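Local coordinates for protein putative GntR-family transcriptional regulator (Bordetella bronchiseptica RB50, PDB 3CNV) that probably senses a small-molecule effector through its UTRA ligand-binding domain and so regulates transcription, as in other GntR-family repressors and activators, at residues L29-A33 and E34-A38; R74-L78 and E79-A83; P114-A117 and P118-G121. All coordinates share one frame; numbering follows the deposited sequence.

Contact 1: residues L29-A33 and E34-A38; sequences LRAPA and EIARA
Pro32 and Ile35 lie side by side on one face of a helix start, both side chains pointing the same way. The ring atom Pro32 CD rests 3.9 Å from Ile35 CG1. Ile35 CG1 sits beside its own backbone N (chi1 -62°), which carries this branch back along the proline ring. The other branch, CG2, takes the side of Ala31, where Ala31 CB is 4.3 Å from Ile35 CG2. The methyls of Ala31 and Ala36 meet more closely, with Ala31 CB 3.8 Å from Ala36 CB. Ala31 and Ala36 are buried, as is Ile35.

Glu34 takes another course. Its CG lies between the backbone N and the carbonyl carbon (chi1 60°), and the chain bends again at chi2. The carboxylate therefore folds back past the ring, with Glu34 OE2 3.7 Å from Pro32 CB. This is a contact with carbon, on the exposed side.

The backbone sets these positions. Pro32 is the N-cap residue, and Ala36 N bonds to Pro32 O at 3.0 Å. Arg37 N bonds to Ala33 O, also at 3.0 Å. The N-cap proline ends the extended chain and its carbonyl accepts the first helical bond.

Two residues, Ala31 and Pro32, separate strand 20-30 from helix 33-38. Ala31 still bonds through its backbone to Glu45, just before strand 46-56, and packs on Val47 of that strand. Ile35 and Ala38 turn the helix onto Val145 of strand 141-150.

Contact 2: residues R74-L78 and E79-A83; sequences RGLTL and ELLTA
Leu76 CD1 touches two leucines of the following helix. It lies 3.8 Å from Leu81 CD2 and 4.0 Å from Leu80 CD2. Leu76 crosses each at about a right angle, and its CD1 methyl meets both. With CG anti to the backbone N (chi1 -166°), the Leu76 chain reaches forward to the helix. A second apolar touch lies on the exposed side, where Leu78 CD1 meets Thr82 CG2 at 3.8 Å.

Hydrogen bonds hold the helix start. Thr77 OG1 accepts from Leu80 N at 3.2 Å, a capping bond. The hydroxyl reaches that N-H because it stands between the backbone N and the carbonyl carbon of Thr77 (chi1 59°). Thr77 O accepts as well, from Leu81 N at 3.1 Å. Leu78 O takes Thr82 N at 2.9 Å, in a bond that is bent at the hydrogen. Thr82 OG1 lies 3.1 Å from the same oxygen, but whether its proton goes there is not settled.

Polar atoms also meet carbon. Leu81 CG approaches Thr77 O to 3.3 Å, near the N-H that bonds to this oxygen.

Around the turn, Leu76 and Leu80 pack on Phe96 of helix 88-96. Leu81 packs on Leu88 and Leu91 of the same helix and on Ile50 of strand 46-56. Arg28 bonds to Leu76 O. This is a threonine N-cap with an apolar contact from Leu76, the residue before the cap, to Leu81, five positions on: a hydrophobic staple. It starts helix 78-83 of the UTRA domain.

Contact 3: residues P114-A117 and P118-G121; sequences PEIA and PLLG
Ile116 and Leu120 form the buried, tightly packed side of this short turn. They lie side by side and point the same way, with Ile116 CG2 3.8 Å from Leu120 CD1. Ile116 CG2 is anti to the backbone N, which sets this branch toward Leu120, while CG1 stands beside the backbone N. Leu119 is less close, with Ile116 CD1 4.4 Å from Leu119 CD1. The isoleucine and both leucines pack on Ile63 of strand 59-69. Ile116 and Leu120 also touch Leu128 of strand 127-137. Ala117 is buried as well and touches Ala112, Val122 and Pro124.

The backbone here is a short, weakly bonded helix, 117-120, between strands 102-111 and 127-137 of the six-stranded antiparallel sheet in the UTRA domain. Leu119 N bonds to Ile116 O at 2.8 Å, and Leu120 N to Ala117 O at 3.0 Å. Both reach back three residues, as in a 3-10 turn, and both donors stand above the carbonyl planes. The four-residue bond from Leu120 N to Ile116 O is weak.

The other side is looser, with Pro114, Glu115 and Pro118 exposed. The CB of Pro114 leads away from the following residues. Glu115 also turns away, and its OE1 forms a salt bridge to Arg51 of strand 46-56. Ala117 CB is 3.4 Å from Pro118 CD, largely a consequence of the covalent link to proline. Pro118 has no N-H to offer Pro114 O, and its CD comes 3.2 Å from that oxygen. Leu119, partly exposed, has its CG 3.7 Å from Glu115 O. Gly121 leaves the helix with positive phi (76°), where the chain turns off toward strand 127-137.

The three contacts follow in series along the chain, and none encloses or crosses another. Contact 1 comes first and starts helix 33-38, between strands 20-30 and 46-56. Contact 2 opens after strand 59-69 and closes the turn into helix 78-83, ahead of helix 88-96. Contact 3 closes the turn of helix 117-120 in the connection from strand 102-111 to strand 127-137. Their centres are 21 to 25 Å apart and they do not touch. What joins them is the six-stranded antiparallel sheet. Strand 46-56 is a common neighbour, meeting Ala31 in contact 1, Leu76 in contact 2 and Ile116 in contact 3. Each turn thus lies against the same strand.

Contact 1: residues L29-A33 and E34-A38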
# COMPACT_ATOMS: atom_id res chain seq x y z
N LEU C 29 -28.89 -14.10 -8.25
CA LEU C 29 -28.70 -14.95 -9.39
C LEU C 29 -27.65 -16.02 -9.22
O LEU C 29 -26.88 -16.04 -8.26
CB LEU C 29 -28.40 -14.14 -10.63
CG LEU C 29 -27.41 -12.99 -10.52
CD1 LEU C 29 -25.96 -13.40 -10.75
CD2 LEU C 29 -27.88 -11.89 -11.55
N ARG C 30 -27.63 -16.93 -10.19
CA ARG C 30 -26.60 -17.99 -10.24
C ARG C 30 -25.30 -17.30 -10.59
O ARG C 30 -25.24 -16.55 -11.56
CB ARG C 30 -26.96 -19.04 -11.28
CG ARG C 30 -25.95 -20.20 -11.41
CD ARG C 30 -26.38 -21.19 -12.46
NE ARG C 30 -25.40 -22.24 -12.68
CZ ARG C 30 -25.57 -23.52 -12.38
NH1 ARG C 30 -26.72 -23.93 -11.87
NH2 ARG C 30 -24.61 -24.40 -12.63
N ALA C 31 -24.25 -17.53 -9.80
CA ALA C 31 -22.94 -16.96 -10.07
C ALA C 31 -22.49 -17.30 -11.52
O ALA C 31 -22.40 -18.48 -11.82
CB ALA C 31 -21.88 -17.49 -9.01
N PRO C 32 -22.15 -16.29 -12.37
CA PRO C 32 -21.35 -16.59 -13.55
C PRO C 32 -20.08 -17.28 -13.06
O PRO C 32 -19.66 -17.07 -11.93
CB PRO C 32 -21.05 -15.21 -14.15
CG PRO C 32 -22.14 -14.31 -13.63
CD PRO C 32 -22.40 -14.83 -12.24
N ALA C 33 -19.48 -18.11 -13.91
CA ALA C 33 -18.40 -18.98 -13.48
C ALA C 33 -17.17 -18.20 -12.99
O ALA C 33 -16.48 -18.61 -12.07
CB ALA C 33 -18.01 -19.94 -14.65
N GLU C 34 -16.93 -17.06 -13.61
CA GLU C 34 -15.81 -16.16 -13.26
C GLU C 34 -15.98 -15.59 -11.85
O GLU C 34 -15.04 -15.51 -11.06
CB GLU C 34 -15.70 -15.00 -14.27
CG GLU C 34 -17.00 -14.12 -14.32
CD GLU C 34 -17.51 -13.89 -15.77
OE1 GLU C 34 -16.85 -14.38 -16.73
OE2 GLU C 34 -18.57 -13.21 -15.95
N ILE C 35 -17.22 -15.24 -11.55
CA ILE C 35 -17.64 -14.78 -10.20
C ILE C 35 -17.48 -15.87 -9.11
O ILE C 35 -16.93 -15.65 -8.03
CB ILE C 35 -19.11 -14.15 -10.21
CG1 ILE C 35 -19.18 -12.91 -11.14
CG2 ILE C 35 -19.62 -13.88 -8.76
CD1 ILE C 35 -18.19 -11.78 -10.70
N ALA C 36 -17.93 -17.07 -9.44
CA ALA C 36 -17.88 -18.22 -8.54
C ALA C 36 -16.44 -18.57 -8.22
O ALA C 36 -16.11 -18.89 -7.09
CB ALA C 36 -18.63 -19.47 -9.15
N ARG C 37 -15.57 -18.39 -9.20
CA ARG C 37 -14.14 -18.69 -8.97
C ARG C 37 -13.49 -17.59 -8.12
O ARG C 37 -12.71 -17.88 -7.19
CB ARG C 37 -13.38 -18.98 -10.28
CG ARG C 37 -12.51 -17.86 -10.78
CD ARG C 37 -11.70 -18.34 -11.99
NE ARG C 37 -10.78 -17.31 -12.49
CZ ARG C 37 -9.46 -17.38 -12.37
NH1 ARG C 37 -8.90 -18.44 -11.79
NH2 ARG C 37 -8.70 -16.41 -12.86
N ALA C 38 -13.85 -16.36 -8.36
CA ALA C 38 -13.29 -15.23 -7.59
C ALA C 38 -13.67 -15.33 -6.10
O ALA C 38 -12.90 -15.00 -5.22
CB ALA C 38 -13.73 -13.87 -8.20

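Contact 2: residues R74-L78 and E79-A83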
# COMPACT_ATOMS: atom_id res chain seq x y z
N ARG C 74 -27.89 -13.33 2.86
CA ARG C 74 -29.32 -13.67 2.70
C ARG C 74 -30.23 -12.55 3.16
O ARG C 74 -31.24 -12.27 2.54
CB ARG C 74 -29.67 -15.02 3.35
CG ARG C 74 -29.34 -16.13 2.35
CD ARG C 74 -29.79 -17.49 2.83
NE ARG C 74 -28.77 -18.09 3.68
CZ ARG C 74 -28.73 -17.98 5.01
NH1 ARG C 74 -29.67 -17.29 5.67
NH2 ARG C 74 -27.73 -18.56 5.68
N GLY C 75 -29.83 -11.82 4.19
CA GLY C 75 -30.69 -10.76 4.73
C GLY C 75 -30.75 -9.50 3.87
O GLY C 75 -31.51 -8.55 4.15
N LEU C 76 -29.95 -9.49 2.81
CA LEU C 76 -29.72 -8.27 2.04
C LEU C 76 -30.91 -8.05 1.13
O LEU C 76 -31.22 -8.91 0.31
CB LEU C 76 -28.41 -8.32 1.26
CG LEU C 76 -27.78 -7.06 0.63
CD1 LEU C 76 -27.72 -5.90 1.65
CD2 LEU C 76 -26.40 -7.35 0.11
N THR C 77 -31.61 -6.93 1.31
CA THR C 77 -32.75 -6.57 0.44
C THR C 77 -32.62 -5.16 -0.12
O THR C 77 -31.78 -4.38 0.32
CB THR C 77 -34.08 -6.67 1.16
OG1 THR C 77 -34.12 -5.80 2.31
CG2 THR C 77 -34.35 -8.12 1.58
N LEU C 78 -33.48 -4.85 -1.07
CA LEU C 78 -33.46 -3.50 -1.71
C LEU C 78 -33.90 -2.50 -0.65
O LEU C 78 -33.34 -1.41 -0.51
CB LEU C 78 -34.35 -3.43 -2.93
CG LEU C 78 -34.35 -2.13 -3.70
CD1 LEU C 78 -32.98 -1.83 -4.34
CD2 LEU C 78 -35.48 -2.19 -4.75
N GLU C 79 -34.87 -2.93 0.13
CA GLU C 79 -35.46 -2.07 1.15
C GLU C 79 -34.37 -1.70 2.15
O GLU C 79 -34.28 -0.56 2.59
CB GLU C 79 -36.66 -2.73 1.85
CG GLU C 79 -37.16 -1.97 3.10
CD GLU C 79 -36.27 -2.17 4.39
OE1 GLU C 79 -35.64 -3.28 4.56
OE2 GLU C 79 -36.20 -1.22 5.23
N LEU C 80 -33.52 -2.69 2.47
CA LEU C 80 -32.42 -2.45 3.42
C LEU C 80 -31.46 -1.42 2.83
O LEU C 80 -31.08 -0.44 3.48
CB LEU C 80 -31.70 -3.73 3.75
CG LEU C 80 -30.58 -3.67 4.81
CD1 LEU C 80 -31.08 -3.31 6.20
CD2 LEU C 80 -29.92 -4.99 4.87
N LEU C 81 -31.10 -1.64 1.57
CA LEU C 81 -30.13 -0.80 0.88
C LEU C 81 -30.57 0.63 0.75
O LEU C 81 -29.76 1.55 0.85
CB LEU C 81 -29.78 -1.36 -0.51
CG LEU C 81 -29.02 -2.67 -0.47
CD1 LEU C 81 -28.91 -3.30 -1.86
CD2 LEU C 81 -27.65 -2.46 0.11
N THR C 82 -31.84 0.84 0.52
CA THR C 82 -32.26 2.13 0.06
C THR C 82 -32.67 2.93 1.26
O THR C 82 -32.80 4.14 1.14
CB THR C 82 -33.41 2.07 -0.96
OG1 THR C 82 -34.54 1.40 -0.39
CG2 THR C 82 -32.95 1.32 -2.24
N ALA C 83 -32.94 2.24 2.37
CA ALA C 83 -33.32 2.89 3.64
C ALA C 83 -32.00 3.23 4.31
O ALA C 83 -31.83 4.28 4.89
CB ALA C 83 -34.18 1.96 4.55

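Contact 3: residues P114-A117 and P118-G121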
# COMPACT_ATOMS: atom_id res chain seq x y z
N PRO C 114 -22.33 1.38 -24.54
CA PRO C 114 -23.66 1.91 -24.77
C PRO C 114 -24.52 1.86 -23.51
O PRO C 114 -25.31 2.77 -23.28
CB PRO C 114 -24.18 1.00 -25.90
CG PRO C 114 -22.99 0.53 -26.59
CD PRO C 114 -21.88 0.49 -25.64
N GLU C 115 -24.35 0.86 -22.66
CA GLU C 115 -25.21 0.71 -21.43
C GLU C 115 -24.75 1.66 -20.29
O GLU C 115 -25.57 2.25 -19.57
CB GLU C 115 -25.22 -0.75 -20.90
CG GLU C 115 -25.75 -0.92 -19.40
CD GLU C 115 -25.60 -2.36 -18.83
OE1 GLU C 115 -24.47 -2.83 -18.52
OE2 GLU C 115 -26.64 -3.06 -18.70
N ILE C 116 -23.43 1.79 -20.14
CA ILE C 116 -22.84 2.60 -19.06
C ILE C 116 -22.85 4.09 -19.34
O ILE C 116 -23.12 4.90 -18.45
CB ILE C 116 -21.43 2.13 -18.73
CG1 ILE C 116 -21.50 0.70 -18.19
CG2 ILE C 116 -20.70 3.06 -17.66
CD1 ILE C 116 -22.28 0.58 -16.92
N ALA C 117 -22.62 4.45 -20.59
CA ALA C 117 -22.42 5.85 -20.94
C ALA C 117 -23.54 6.77 -20.37
O ALA C 117 -23.23 7.72 -19.65
CB ALA C 117 -22.25 6.01 -22.43
N PRO C 118 -24.84 6.47 -20.61
CA PRO C 118 -25.87 7.39 -20.12
C PRO C 118 -25.98 7.41 -18.58
O PRO C 118 -26.48 8.36 -18.01
CB PRO C 118 -27.16 6.86 -20.75
CG PRO C 118 -26.89 5.44 -21.12
CD PRO C 118 -25.40 5.29 -21.30
N LEU C 119 -25.48 6.39 -17.92
CA LEU C 119 -25.54 6.39 -16.46
C LEU C 119 -24.47 7.32 -15.85
O LEU C 119 -24.52 7.66 -14.66
CB LEU C 119 -25.42 4.96 -15.93
CG LEU C 119 -26.46 3.97 -16.44
CD1 LEU C 119 -26.11 2.57 -15.92
CD2 LEU C 119 -27.88 4.43 -16.00
N LEU C 120 -23.47 7.68 -16.65
CA LEU C 120 -22.38 8.59 -16.24
C LEU C 120 -22.44 9.94 -16.91
O LEU C 120 -21.65 10.85 -16.64
CB LEU C 120 -21.01 7.93 -16.45
CG LEU C 120 -20.70 6.79 -15.46
CD1 LEU C 120 -19.34 6.13 -15.79
CD2 LEU C 120 -20.69 7.25 -13.96
N GLY C 121 -23.44 10.07 -17.75
CA GLY C 121 -23.73 11.32 -18.45
C GLY C 121 -22.78 11.60 -19.59
O GLY C 121 -22.53 12.73 -19.92